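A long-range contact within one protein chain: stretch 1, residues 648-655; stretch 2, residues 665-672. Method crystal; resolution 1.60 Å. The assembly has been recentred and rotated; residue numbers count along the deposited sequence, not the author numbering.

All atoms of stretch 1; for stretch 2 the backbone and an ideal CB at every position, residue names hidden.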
# COMPACT_ATOMS: atom_id res chain seq x y z
N ALA B 648 -41.82 -22.97 -16.95
CA ALA B 648 -41.18 -22.59 -15.68
C ALA B 648 -39.69 -22.95 -15.62
O ALA B 648 -39.24 -23.87 -16.30
CB ALA B 648 -41.91 -23.26 -14.52
N SER B 649 -38.94 -22.25 -14.77
CA SER B 649 -37.53 -22.53 -14.56
C SER B 649 -37.27 -23.94 -14.02
O SER B 649 -36.18 -24.49 -14.19
CB SER B 649 -36.87 -21.50 -13.63
OG SER B 649 -37.62 -21.41 -12.42
N THR B 650 -38.26 -24.53 -13.35
CA THR B 650 -38.17 -25.90 -12.89
C THR B 650 -38.10 -26.89 -14.06
O THR B 650 -37.85 -28.08 -13.82
CB THR B 650 -39.37 -26.28 -11.98
OG1 THR B 650 -40.56 -25.72 -12.52
CG2 THR B 650 -39.16 -25.71 -10.59
N SER B 651 -38.38 -26.42 -15.29
CA SER B 651 -38.25 -27.27 -16.50
C SER B 651 -37.03 -26.91 -17.34
O SER B 651 -36.92 -27.36 -18.51
CB SER B 651 -39.50 -27.17 -17.38
OG SER B 651 -40.62 -27.73 -16.72
N SER B 652 -36.14 -26.10 -16.79
CA SER B 652 -35.01 -25.61 -17.57
C SER B 652 -34.18 -26.76 -18.16
O SER B 652 -33.84 -27.68 -17.43
CB SER B 652 -34.04 -24.79 -16.74
OG SER B 652 -32.89 -24.49 -17.52
N PRO B 653 -33.79 -26.67 -19.45
CA PRO B 653 -32.96 -27.70 -20.03
C PRO B 653 -31.59 -27.80 -19.36
O PRO B 653 -30.96 -28.84 -19.46
CB PRO B 653 -32.86 -27.31 -21.51
CG PRO B 653 -33.11 -25.88 -21.54
CD PRO B 653 -34.11 -25.63 -20.42
N ALA B 654 -31.15 -26.78 -18.65
CA ALA B 654 -29.90 -26.83 -17.90
C ALA B 654 -29.90 -28.03 -16.94
O ALA B 654 -28.85 -28.60 -16.66
CB ALA B 654 -29.70 -25.56 -17.12
N LEU B 655 -31.07 -28.36 -16.40
CA LEU B 655 -31.15 -29.49 -15.46
C LEU B 655 -30.76 -30.80 -16.13
O LEU B 655 -30.46 -31.78 -15.44
CB LEU B 655 -32.56 -29.58 -14.89
CG LEU B 655 -33.00 -28.32 -14.16
CD1 LEU B 655 -34.46 -28.43 -13.75
CD2 LEU B 655 -32.16 -27.99 -12.95
N UNK B 665 -26.87 -25.60 -6.44
CA UNK B 665 -26.71 -24.14 -6.35
C UNK B 665 -27.62 -23.49 -7.40
O UNK B 665 -28.24 -22.46 -7.16
CB UNK B 665 -25.25 -23.73 -6.56
N UNK B 666 -27.68 -24.07 -8.58
CA UNK B 666 -28.57 -23.55 -9.62
C UNK B 666 -30.02 -23.45 -9.13
O UNK B 666 -30.66 -22.41 -9.21
CB UNK B 666 -28.50 -24.44 -10.86
N UNK B 667 -30.53 -24.57 -8.60
CA UNK B 667 -31.88 -24.63 -8.04
C UNK B 667 -32.05 -23.65 -6.90
O UNK B 667 -33.07 -23.00 -6.79
CB UNK B 667 -32.20 -26.05 -7.56
N UNK B 668 -31.03 -23.51 -6.05
CA UNK B 668 -31.15 -22.57 -4.93
C UNK B 668 -31.42 -21.17 -5.41
O UNK B 668 -32.30 -20.47 -4.90
CB UNK B 668 -29.88 -22.58 -4.07
N UNK B 669 -30.66 -20.72 -6.41
CA UNK B 669 -30.78 -19.34 -6.86
C UNK B 669 -32.05 -19.16 -7.71
O UNK B 669 -32.83 -18.20 -7.52
CB UNK B 669 -29.54 -18.93 -7.66
N UNK B 670 -32.29 -20.06 -8.65
CA UNK B 670 -33.37 -19.93 -9.58
C UNK B 670 -34.74 -20.12 -8.90
O UNK B 670 -35.72 -19.43 -9.23
CB UNK B 670 -33.19 -20.94 -10.72
N UNK B 671 -34.82 -21.07 -7.96
CA UNK B 671 -36.07 -21.41 -7.31
C UNK B 671 -36.19 -20.77 -5.95
O UNK B 671 -37.12 -19.99 -5.72
CB UNK B 671 -36.21 -22.93 -7.18
N UNK B 672 -35.29 -21.06 -5.01
CA UNK B 672 -35.49 -20.52 -3.67
C UNK B 672 -35.34 -19.01 -3.60
O UNK B 672 -36.13 -18.34 -2.91
CB UNK B 672 -34.50 -21.17 -2.70

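Stretch 2 is helical throughout, so its side chains fan out around an axis and few can meet stretch 1. Stretch 1 is a run of turns, rich in serine.

Position 665 has its CB out of reach of stretch 1. Nothing in stretch 1 lies within 5.5 Å of the ideal CB, so stretch 1 sets no preference. The residue is Leu-665, which makes no contact here.

Position 666 points its CA-to-CB bond toward stretch 1, yet no atom of stretch 1 lies within 5.5 Å of the ideal CB. A short side chain would leave this gap unbridged. Across it lie the methyl of Ala-654, the CD2 end of Leu-655 and the hydroxyl of Ser-652. A long side chain would suit, either apolar, such as methionine or phenylalanine, or apolar with a polar tip, such as tyrosine. The residue is Tyr-666, with chi1 in the t well. Its ring passes Leu-655, with CD2 of the leucine 3.9 Å from CD2 of Tyr-666. Further out, Ala-654 CB packs 3.9 Å from Tyr-666 CZ. The ring thus fills the gap, and its hydroxyl reaches the serine: Ser-652 OG and Tyr-666 OH are hydrogen-bonded at 2.9 Å. Within its own stretch, Ser-652 OG accepts from Ala-654 N at 3.1 Å. The tyrosine therefore meets a hydroxyl already tied into its own turn. It has the largest area covered by the other stretch of any residue in this contact.

Position 667 points sideways, with nothing of stretch 1 close to its CB. Small or long residues could be accommodated on this side. The residue is Ala-667, whose CB is 5.7 Å from Leu-655 CD2.

Positions 668 and 669 are both out of reach, and stretch 1 gives no guide. They are Phe-668 and Val-669, neither in contact.

Position 670 points toward stretch 1, and its ideal CB lies 4.7 Å from Ser-649 CB. Many side chains would fit if they turn aside beyond CB. The residue is Arg-670. Its chi1 and chi2 are both m, and its guanidinium is hydrogen-bonded elsewhere in the structure. Its closest approach is Arg-670 O, 4.2 Å from Ser-649 OG, but Arg-670 CD also lies 4.5 Å from Ser-649 CB.

Position 671 points sideways, with its ideal CB 5.3 Å from Thr-650 CG2. The Ser-649 hydroxyl lies within reach of a bent side chain and can donate. A carboxylate or an amide would suit. The residue is Glu-671. With chi1 and chi2 both m, its end curls nearer to stretch 1. Ser-649 OG donates to Glu-671 OE2 at 2.6 Å, a short bond. Water 1 donates to the same carboxylate oxygen, 2.7 Å from its O to Glu-671 OE2, and also to the serine backbone, 3.1 Å from its O to Ser-649 O. The other oxygen lies beside a methyl, with Thr-650 CG2 3.6 Å from Glu-671 OE1.

Position 672 is out of reach again, so many side chains would do. Glu-672 makes no contact.

Stretch 2, residues 665-672: LYAFVREE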
# COMPACT_ATOMS: atom_id res chain seq x y z
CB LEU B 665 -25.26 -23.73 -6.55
CG LEU B 665 -24.92 -22.26 -6.24
CD1 LEU B 665 -25.57 -21.77 -4.98
CD2 LEU B 665 -23.44 -22.00 -6.22
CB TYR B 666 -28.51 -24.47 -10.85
CG TYR B 666 -29.40 -24.09 -12.01
CD1 TYR B 666 -28.90 -23.33 -13.07
CD2 TYR B 666 -30.71 -24.52 -12.09
CE1 TYR B 666 -29.70 -22.97 -14.16
CE2 TYR B 666 -31.53 -24.16 -13.17
CZ TYR B 666 -31.02 -23.40 -14.20
OH TYR B 666 -31.78 -23.05 -15.28
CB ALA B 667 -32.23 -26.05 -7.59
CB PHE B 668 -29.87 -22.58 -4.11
CG PHE B 668 -29.86 -21.59 -2.99
CD1 PHE B 668 -30.74 -21.73 -1.90
CD2 PHE B 668 -28.96 -20.51 -3.00
CE1 PHE B 668 -30.73 -20.80 -0.84
CE2 PHE B 668 -28.95 -19.60 -1.96
CZ PHE B 668 -29.83 -19.75 -0.87
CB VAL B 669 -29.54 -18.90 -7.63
CG1 VAL B 669 -29.76 -17.52 -8.17
CG2 VAL B 669 -28.37 -18.88 -6.71
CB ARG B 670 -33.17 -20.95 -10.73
CG ARG B 670 -32.13 -20.55 -11.77
CD ARG B 670 -32.77 -19.69 -12.86
NE ARG B 670 -31.82 -19.35 -13.92
CZ ARG B 670 -31.01 -18.32 -13.90
NH1 ARG B 670 -30.97 -17.49 -12.87
NH2 ARG B 670 -30.23 -18.09 -14.95
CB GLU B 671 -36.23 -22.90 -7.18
CG GLU B 671 -36.17 -23.64 -8.48
CD GLU B 671 -36.94 -23.01 -9.62
OE1 GLU B 671 -38.07 -22.52 -9.42
OE2 GLU B 671 -36.43 -23.06 -10.76
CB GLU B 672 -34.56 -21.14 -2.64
CG GLU B 672 -34.89 -22.57 -2.29
CD GLU B 672 -34.06 -23.11 -1.12
OE1 GLU B 672 -34.20 -22.59 0.02
OE2 GLU B 672 -33.30 -24.07 -1.32
O HOH W 1 -34.65 -24.93 -11.52
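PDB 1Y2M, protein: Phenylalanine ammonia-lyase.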